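Local structure of acyl-coenzyme A thioesterase THEM4 (Rhodococcus sp., 2OV9) at residues L158-H163 and V201-L206; A33-V38 and A97-V102; S12-V17 and G106-S111. The protein probably hydrolyses fatty acyl-coenzyme A thioesters such as octanoyl-, decanoyl- and oleoyl-CoA to the free acid and coenzyme A. All blocks are in the same frame, centred on the assembly; numbering follows the deposited sequence. Where two conformers were deposited one is given.

The three contacts lie well apart in space, their centres 23 to 27 Å from one another. Contacts 1 and 3 reach the same antiparallel sheet: contact 1 joins strands 154-162 and 199-208 at one border, and contact 3 lies at the other, where strand 16-17 meets 105-106. Contact 2 is on the opposite side of the chain's centre from both and ties helix 26-43 to the loop before strand 105-106. Along the chain contact 2 is nested inside the loop closed by contact 3, and contact 1 follows. Contacts 1 and 2 both touch the second subunit, so the hotdog sheet and the N-terminal helices each take part in the dimer.

Contact 1: L158-H163 and V201-L206; sequences LSTRYH and VSVEGL
With CG of His-163 anti to its carbonyl carbon (chi1 -53°) and OG of Ser-202 set between its own backbone N and carbonyl carbon (chi1 64°), the imidazole, just past the end of strand 154-162, meets the hydroxyl on the neighbouring strand. NE2 of His-163 and OG of Ser-202 are 2.7 Å apart in a nearly straight hydrogen bond whose donor could be either. The hydroxyl lies at the ring's edge, near its plane, and CE1 of the same ring rests over one face of the Arg-161 guanidinium, offset toward the rim. An alanine in place of His-163 would probably leave the Ser-202 hydroxyl without this partner and take the imidazole from the face of the Arg-161 guanidinium.

The backbones form an antiparallel pair in the hotdog sheet, strand 154-162 against 199-208. Ser-159 with Glu-204 and Arg-161 with Ser-202 are hydrogen-bonded pairs, each held by two backbone N-H...O bonds. Strand 154-162 also pairs with a strand of the second subunit, which carries the sheet across the interface.

Ser-159, Arg-161, Ser-202 and Glu-204 point to one face; Leu-158, Thr-160, Tyr-162, Val-201 and Val-203 share the one turned to helix 131-148, where the two valines touch Leu-138. CG1 of Val-201 sits over one face of the Tyr-162 ring, 4.1 Å from its centroid, a CH-pi contact; the phenol OH bonds to the carbonyl of Gly-131. CG of Leu-158 meets CG2 of Val-203 at 3.6 Å. On the Ser-159 face a water bridges the strands, hydrogen-bonded to Ser-159 OG at 2.8 Å and donating to Glu-204 O.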
loop_
_atom_site.group_PDB
_atom_site.type_symbol
_atom_site.label_atom_id
_atom_site.label_comp_id
_atom_site.label_asym_id
_atom_site.label_seq_id
_atom_site.Cartn_x
_atom_site.Cartn_y
_atom_site.Cartn_z
ATOM N N LEU B 158 9.365 12.953 2.559
ATOM C CA LEU B 158 7.976 13.137 2.180
ATOM C C LEU B 158 7.326 13.743 3.412
ATOM O O LEU B 158 7.518 13.238 4.518
ATOM C CB LEU B 158 7.356 11.777 1.835
ATOM C CG LEU B 158 6.075 11.634 1.029
ATOM C CD1 LEU B 158 6.372 11.787 -0.466
ATOM C CD2 LEU B 158 5.426 10.255 1.347
ATOM N N SER B 159 6.609 14.846 3.238
ATOM C CA SER B 159 5.834 15.436 4.328
ATOM C C SER B 159 4.376 15.445 3.960
ATOM O O SER B 159 3.983 16.222 3.097
ATOM C CB SER B 159 6.280 16.862 4.581
ATOM O OG SER B 159 7.668 16.859 4.862
ATOM N N THR B 160 3.580 14.601 4.620
ATOM C CA THR B 160 2.164 14.468 4.282
ATOM C C THR B 160 1.300 15.068 5.368
ATOM O O THR B 160 1.485 14.778 6.543
ATOM C CB THR B 160 1.799 12.977 4.059
ATOM O OG1 THR B 160 2.846 12.357 3.292
ATOM C CG2 THR B 160 0.478 12.840 3.315
ATOM N N ARG B 161 0.354 15.911 4.958
ATOM C CA ARG B 161 -0.540 16.602 5.875
ATOM C C ARG B 161 -1.974 16.161 5.603
ATOM O O ARG B 161 -2.386 16.065 4.453
ATOM C CB ARG B 161 -0.399 18.131 5.696
ATOM C CG ARG B 161 0.905 18.703 6.273
ATOM C CD ARG B 161 0.878 20.244 6.464
ATOM N NE ARG B 161 -0.208 20.691 7.343
ATOM C CZ ARG B 161 -1.061 21.680 7.070
ATOM N NH1 ARG B 161 -0.961 22.394 5.942
ATOM N NH2 ARG B 161 -2.008 21.976 7.957
ATOM N N TYR B 162 -2.727 15.924 6.673
ATOM C CA TYR B 162 -4.059 15.375 6.589
ATOM C C TYR B 162 -5.062 16.408 7.058
ATOM O O TYR B 162 -5.049 16.810 8.221
ATOM C CB TYR B 162 -4.140 14.094 7.442
ATOM C CG TYR B 162 -3.220 13.013 6.921
ATOM C CD1 TYR B 162 -3.689 12.033 6.038
ATOM C CD2 TYR B 162 -1.873 12.989 7.274
ATOM C CE1 TYR B 162 -2.819 11.044 5.538
ATOM C CE2 TYR B 162 -1.005 12.015 6.770
ATOM C CZ TYR B 162 -1.500 11.039 5.916
ATOM O OH TYR B 162 -0.641 10.081 5.419
ATOM N N HIS B 163 -5.947 16.800 6.155
ATOM C CA HIS B 163 -6.815 17.949 6.361
ATOM C C HIS B 163 -8.249 17.558 6.672
ATOM O O HIS B 163 -8.887 18.164 7.532
ATOM C CB HIS B 163 -6.772 18.837 5.108
ATOM C CG HIS B 163 -5.382 19.215 4.685
ATOM N ND1 HIS B 163 -4.703 20.279 5.243
ATOM C CD2 HIS B 163 -4.532 18.655 3.793
ATOM C CE1 HIS B 163 -3.497 20.361 4.703
ATOM N NE2 HIS B 163 -3.372 19.398 3.811
ATOM N N VAL B 201 -5.808 15.229 1.650
ATOM C CA VAL B 201 -4.404 15.020 2.011
ATOM C C VAL B 201 -3.541 15.822 1.060
ATOM O O VAL B 201 -3.848 15.947 -0.131
ATOM C CB VAL B 201 -3.988 13.544 1.868
ATOM C CG1 VAL B 201 -2.573 13.295 2.519
ATOM C CG2 VAL B 201 -5.007 12.658 2.532
ATOM N N SER B 202 -2.428 16.354 1.559
ATOM C CA SER B 202 -1.508 17.042 0.688
ATOM C C SER B 202 -0.115 16.546 1.034
ATOM O O SER B 202 0.099 15.998 2.092
ATOM C CB SER B 202 -1.632 18.569 0.862
ATOM O OG SER B 202 -1.255 19.006 2.170
ATOM N N VAL B 203 0.815 16.732 0.118
ATOM C CA VAL B 203 2.186 16.296 0.319
ATOM C C VAL B 203 3.171 17.258 -0.325
ATOM O O VAL B 203 2.844 17.927 -1.319
ATOM C CB VAL B 203 2.411 14.864 -0.234
ATOM C CG1 VAL B 203 2.230 14.827 -1.757
ATOM C CG2 VAL B 203 3.810 14.327 0.179
ATOM N N GLU B 204 4.328 17.372 0.323
ATOM C CA GLU B 204 5.539 17.977 -0.239
ATOM C C GLU B 204 6.653 16.926 -0.183
ATOM O O GLU B 204 6.966 16.428 0.919
ATOM C CB GLU B 204 5.987 19.185 0.596
ATOM C CG GLU B 204 5.197 20.481 0.408
ATOM C CD GLU B 204 5.657 21.619 1.332
ATOM O OE1 GLU B 204 6.814 21.594 1.828
ATOM O OE2 GLU B 204 4.852 22.551 1.565
ATOM N N GLY B 205 7.257 16.607 -1.327
ATOM C CA GLY B 205 8.401 15.674 -1.362
ATOM C C GLY B 205 9.663 16.327 -1.889
ATOM O O GLY B 205 9.618 17.234 -2.730
ATOM N N LEU B 206 10.790 15.857 -1.372
ATOM C CA LEU B 206 12.100 16.310 -1.787
ATOM C C LEU B 206 12.793 15.131 -2.425
ATOM O O LEU B 206 12.743 14.005 -1.906
ATOM C CB LEU B 206 12.904 16.826 -0.590
ATOM C CG LEU B 206 12.309 18.003 0.200
ATOM C CD1 LEU B 206 13.129 18.287 1.462
ATOM C CD2 LEU B 206 12.195 19.273 -0.668
HETATM O O HOH W 1 8.986 17.442 2.473
#

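Contact 2: A33-V38 and A97-V102; sequences AARRVV and ALAPPV
Helix 26-43 of the N-terminal helical region meets the loop before strand 105-106 mainly through Arg-35, which reaches over to the part with a cis peptide bond between Pro-100 and Pro-101. The arginine chain is extended from CG to NE (chi3 180°), and its CG passes 3.6 Å from the carbonyl O of Ala-97. At its far end NE donates to the carbonyl O of Ala-99 at 2.8 Å, nearly along the C=O axis but bent at the hydrogen (143°), the oxygen tilted from the guanidinium plane. The Pro-101 ring crosses the arginine chain at about a right angle and lays CD over the centre of one guanidinium face, 3.8 Å from CZ. Asp-32 makes a salt bridge to NH1, while NH2 donates to the carbonyls of Pro-94 and Asn-96, so all three guanidinium nitrogens have partners and the flat group is fixed in its rotation. Nearer the helix axis, CB of Ala-34 packs on CB of Ala-97 at 4.1 Å. Val-38 packs on Leu-98 of the second subunit, and helix 26-43 lies between this loop, which leads on to strand 105-106, and helix 51-67 of that subunit, reached by the Arg-36 to Glu-66 salt bridge.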
loop_
_atom_site.group_PDB
_atom_site.type_symbol
_atom_site.label_atom_id
_atom_site.label_comp_id
_atom_site.label_asym_id
_atom_site.label_seq_id
_atom_site.Cartn_x
_atom_site.Cartn_y
_atom_site.Cartn_z
ATOM N N ALA B 33 -9.316 -10.319 -11.597
ATOM C CA ALA B 33 -10.060 -11.345 -10.872
ATOM C C ALA B 33 -9.476 -11.538 -9.470
ATOM O O ALA B 33 -10.228 -11.666 -8.497
ATOM C CB ALA B 33 -10.033 -12.643 -11.643
ATOM N N ALA B 34 -8.144 -11.557 -9.363
ATOM C CA ALA B 34 -7.478 -11.526 -8.062
ATOM C C ALA B 34 -7.876 -10.340 -7.197
ATOM O O ALA B 34 -8.136 -10.510 -5.997
ATOM C CB ALA B 34 -5.945 -11.579 -8.214
ATOM N N ARG B 35 -7.938 -9.145 -7.782
ATOM C CA ARG B 35 -8.354 -7.961 -7.021
ATOM C C ARG B 35 -9.762 -8.181 -6.468
ATOM O O ARG B 35 -10.085 -7.753 -5.359
ATOM C CB ARG B 35 -8.341 -6.702 -7.905
ATOM C CG ARG B 35 -6.948 -6.252 -8.344
ATOM C CD ARG B 35 -6.987 -4.857 -9.056
ATOM N NE ARG B 35 -5.646 -4.472 -9.464
ATOM C CZ ARG B 35 -5.167 -4.653 -10.686
ATOM N NH1 ARG B 35 -5.946 -5.172 -11.637
ATOM N NH2 ARG B 35 -3.927 -4.313 -10.967
ATOM N N ARG B 36 -10.591 -8.843 -7.261
ATOM C CA ARG B 36 -11.986 -9.082 -6.891
ATOM C C ARG B 36 -12.062 -10.082 -5.717
ATOM O O ARG B 36 -12.895 -9.938 -4.815
ATOM C CB ARG B 36 -12.746 -9.593 -8.119
ATOM C CG ARG B 36 -14.199 -9.797 -7.904
ATOM C CD ARG B 36 -14.821 -10.556 -9.063
ATOM N NE ARG B 36 -16.190 -10.935 -8.737
ATOM C CZ ARG B 36 -16.971 -11.654 -9.535
ATOM N NH1 ARG B 36 -16.517 -12.082 -10.723
ATOM N NH2 ARG B 36 -18.213 -11.943 -9.147
ATOM N N VAL B 37 -11.204 -11.089 -5.757
ATOM C CA VAL B 37 -11.052 -12.063 -4.670
ATOM C C VAL B 37 -10.582 -11.379 -3.360
ATOM O O VAL B 37 -11.155 -11.636 -2.284
ATOM C CB VAL B 37 -10.046 -13.194 -5.050
ATOM C CG1 VAL B 37 -9.652 -14.020 -3.818
ATOM C CG2 VAL B 37 -10.595 -14.091 -6.164
ATOM N N VAL B 38 -9.530 -10.559 -3.458
ATOM C CA VAL B 38 -9.017 -9.762 -2.327
ATOM C C VAL B 38 -10.125 -8.935 -1.680
ATOM O O VAL B 38 -10.295 -8.980 -0.466
ATOM C CB VAL B 38 -7.839 -8.855 -2.739
ATOM C CG1 VAL B 38 -7.478 -7.856 -1.606
ATOM C CG2 VAL B 38 -6.615 -9.714 -3.158
ATOM N N ALA B 97 -1.864 -6.895 -8.159
ATOM C CA ALA B 97 -3.195 -6.877 -7.570
ATOM C C ALA B 97 -3.308 -5.995 -6.327
ATOM O O ALA B 97 -4.425 -5.691 -5.896
ATOM C CB ALA B 97 -3.726 -8.303 -7.297
ATOM N N LEU B 98 -2.169 -5.546 -5.794
ATOM C CA LEU B 98 -2.151 -4.525 -4.725
ATOM C C LEU B 98 -2.552 -3.155 -5.220
ATOM O O LEU B 98 -3.011 -2.333 -4.423
ATOM C CB LEU B 98 -0.740 -4.368 -4.119
ATOM C CG LEU B 98 -0.410 -5.290 -2.935
ATOM C CD1 LEU B 98 -0.559 -6.698 -3.314
ATOM C CD2 LEU B 98 1.023 -5.027 -2.448
ATOM N N ALA B 99 -2.321 -2.898 -6.515
ATOM C CA ALA B 99 -2.625 -1.602 -7.129
ATOM C C ALA B 99 -4.123 -1.464 -7.377
ATOM O O ALA B 99 -4.765 -2.420 -7.796
ATOM C CB ALA B 99 -1.801 -1.433 -8.455
ATOM N N PRO B 100 -4.716 -0.291 -7.066
ATOM C CA PRO B 100 -6.140 -0.177 -7.343
ATOM C C PRO B 100 -6.599 -0.710 -8.705
ATOM O O PRO B 100 -7.570 -1.446 -8.722
ATOM C CB PRO B 100 -6.410 1.326 -7.170
ATOM C CG PRO B 100 -5.488 1.684 -6.047
ATOM C CD PRO B 100 -4.202 0.917 -6.387
ATOM N N PRO B 101 -5.909 -0.390 -9.840
ATOM C CA PRO B 101 -4.749 0.455 -10.080
ATOM C C PRO B 101 -5.143 1.874 -10.426
ATOM O O PRO B 101 -6.261 2.129 -10.902
ATOM C CB PRO B 101 -4.064 -0.202 -11.287
ATOM C CG PRO B 101 -5.179 -0.850 -12.068
ATOM C CD PRO B 101 -6.356 -1.036 -11.091
ATOM N N VAL B 102 -4.233 2.789 -10.150
ATOM C CA VAL B 102 -4.450 4.198 -10.482
ATOM C C VAL B 102 -4.001 4.463 -11.911
ATOM O O VAL B 102 -2.929 4.035 -12.312
ATOM C CB VAL B 102 -3.701 5.142 -9.506
ATOM C CG1 VAL B 102 -4.080 6.616 -9.820
ATOM C CG2 VAL B 102 -4.067 4.811 -8.048
#

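Contact 3: S12-V17 and G106-S111; sequences SPSGTV and GLSDGS
Ser-14 turns its hydroxyl onto the backbone of Leu-107 and Ser-108, where two beta turns meet at the border of the sheet: a type II turn from Pro-13 to Thr-16 and a type I turn from Leu-107 to Gly-110. OG of Ser-14 lies anti to its own backbone N (chi1 -162°). There it accepts a hydrogen bond from Ser-108 N at 3.0 Å, bent to 135° at the hydrogen, and comes within 3.4 Å of Leu-107 CA. The two serine hydroxyls do not bond to each other, their OG atoms being 3.7 Å apart; CB of Ser-14 instead lies 3.9 Å from CB of Ser-108. The CB of Leu-107 touches Ser-14 OG at 3.8 Å.

Beside these side chains the backbones fit a G1 beta bulge, in which Gly-15 and Thr-16 both face Gly-106. Gly-15 N donates to Gly-106 O, and Gly-106 N donates to Thr-16 O at 2.9 Å. A side chain at Gly-15 (phi 89°) would collide with the carbonyl O of Ser-14. Trp-148 of helix 131-148 touches Ser-12 and Thr-16 and bonds through NE1 to the carbonyl of Leu-107.

At the exit of the second turn Asp-109 OD1 takes two bonds from Ser-111: Ser-111 N reaches it from above the carboxylate plane, making an Asx turn, and Ser-111 OG donates to its syn lone pair at 2.6 Å.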
loop_
_atom_site.group_PDB
_atom_site.type_symbol
_atom_site.label_atom_id
_atom_site.label_comp_id
_atom_site.label_asym_id
_atom_site.label_seq_id
_atom_site.Cartn_x
_atom_site.Cartn_y
_atom_site.Cartn_z
ATOM N N SER B 12 4.749 15.885 -25.491
ATOM C CA SER B 12 3.538 15.081 -25.590
ATOM C C SER B 12 2.319 15.955 -25.358
ATOM O O SER B 12 2.412 16.927 -24.616
ATOM C CB SER B 12 3.609 13.949 -24.561
ATOM O OG SER B 12 4.595 13.002 -24.964
ATOM N N PRO B 13 1.186 15.652 -26.032
ATOM C CA PRO B 13 -0.041 16.435 -25.762
ATOM C C PRO B 13 -0.560 16.299 -24.337
ATOM O O PRO B 13 -0.359 15.273 -23.677
ATOM C CB PRO B 13 -1.095 15.866 -26.741
ATOM C CG PRO B 13 -0.432 14.752 -27.486
ATOM C CD PRO B 13 1.001 14.616 -27.070
ATOM N N SER B 14 -1.240 17.341 -23.875
ATOM C CA SER B 14 -1.980 17.269 -22.629
ATOM C C SER B 14 -2.946 16.097 -22.725
ATOM O O SER B 14 -3.548 15.864 -23.791
ATOM C CB SER B 14 -2.738 18.581 -22.393
ATOM O OG SER B 14 -3.123 18.701 -21.030
ATOM N N GLY B 15 -3.094 15.362 -21.626
ATOM C CA GLY B 15 -3.984 14.202 -21.589
ATOM C C GLY B 15 -3.285 12.908 -22.002
ATOM O O GLY B 15 -3.940 11.876 -22.176
ATOM N N THR B 16 -1.963 12.951 -22.136
ATOM C CA THR B 16 -1.198 11.755 -22.462
ATOM C C THR B 16 -1.300 10.792 -21.284
ATOM O O THR B 16 -0.989 11.171 -20.153
ATOM C CB THR B 16 0.290 12.108 -22.732
ATOM O OG1 THR B 16 0.373 12.859 -23.956
ATOM C CG2 THR B 16 1.121 10.860 -22.864
ATOM N N VAL B 17 -1.771 9.572 -21.536
ATOM C CA VAL B 17 -1.897 8.579 -20.473
ATOM C C VAL B 17 -0.487 8.125 -20.161
ATOM O O VAL B 17 0.225 7.721 -21.071
ATOM C CB VAL B 17 -2.757 7.377 -20.907
ATOM C CG1 VAL B 17 -2.857 6.348 -19.760
ATOM C CG2 VAL B 17 -4.160 7.839 -21.312
ATOM N N GLY B 106 -0.704 13.036 -17.945
ATOM C CA GLY B 106 0.081 14.262 -17.845
ATOM C C GLY B 106 -0.659 15.415 -18.502
ATOM O O GLY B 106 -1.255 15.253 -19.579
ATOM N N LEU B 107 -0.624 16.578 -17.852
ATOM C CA LEU B 107 -1.284 17.764 -18.382
ATOM C C LEU B 107 -0.257 18.812 -18.854
ATOM O O LEU B 107 0.930 18.751 -18.481
ATOM C CB LEU B 107 -2.254 18.354 -17.351
ATOM C CG LEU B 107 -3.225 17.430 -16.614
ATOM C CD1 LEU B 107 -4.046 18.263 -15.604
ATOM C CD2 LEU B 107 -4.160 16.690 -17.606
ATOM N N SER B 108 -0.724 19.766 -19.664
ATOM C CA SER B 108 0.148 20.752 -20.338
ATOM C C SER B 108 0.962 21.618 -19.380
ATOM O O SER B 108 2.070 22.042 -19.709
ATOM C CB SER B 108 -0.669 21.651 -21.289
ATOM O OG SER B 108 -1.863 22.115 -20.652
ATOM N N ASP B 109 0.425 21.861 -18.191
ATOM C CA ASP B 109 1.071 22.748 -17.227
ATOM C C ASP B 109 2.157 22.067 -16.380
ATOM O O ASP B 109 2.762 22.699 -15.511
ATOM C CB ASP B 109 0.013 23.387 -16.325
ATOM C CG ASP B 109 -0.693 22.378 -15.419
ATOM O OD1 ASP B 109 -0.413 21.157 -15.457
ATOM O OD2 ASP B 109 -1.544 22.816 -14.634
ATOM N N GLY B 110 2.398 20.785 -16.635
ATOM C CA GLY B 110 3.386 20.010 -15.877
ATOM C C GLY B 110 2.756 19.122 -14.817
ATOM O O GLY B 110 3.411 18.238 -14.271
ATOM N N SER B 111 1.489 19.354 -14.490
ATOM C CA SER B 111 0.860 18.509 -13.480
ATOM C C SER B 111 0.522 17.130 -14.074
ATOM O O SER B 111 0.461 16.955 -15.310
ATOM C CB SER B 111 -0.363 19.190 -12.846
ATOM O OG SER B 111 -1.417 19.392 -13.772
#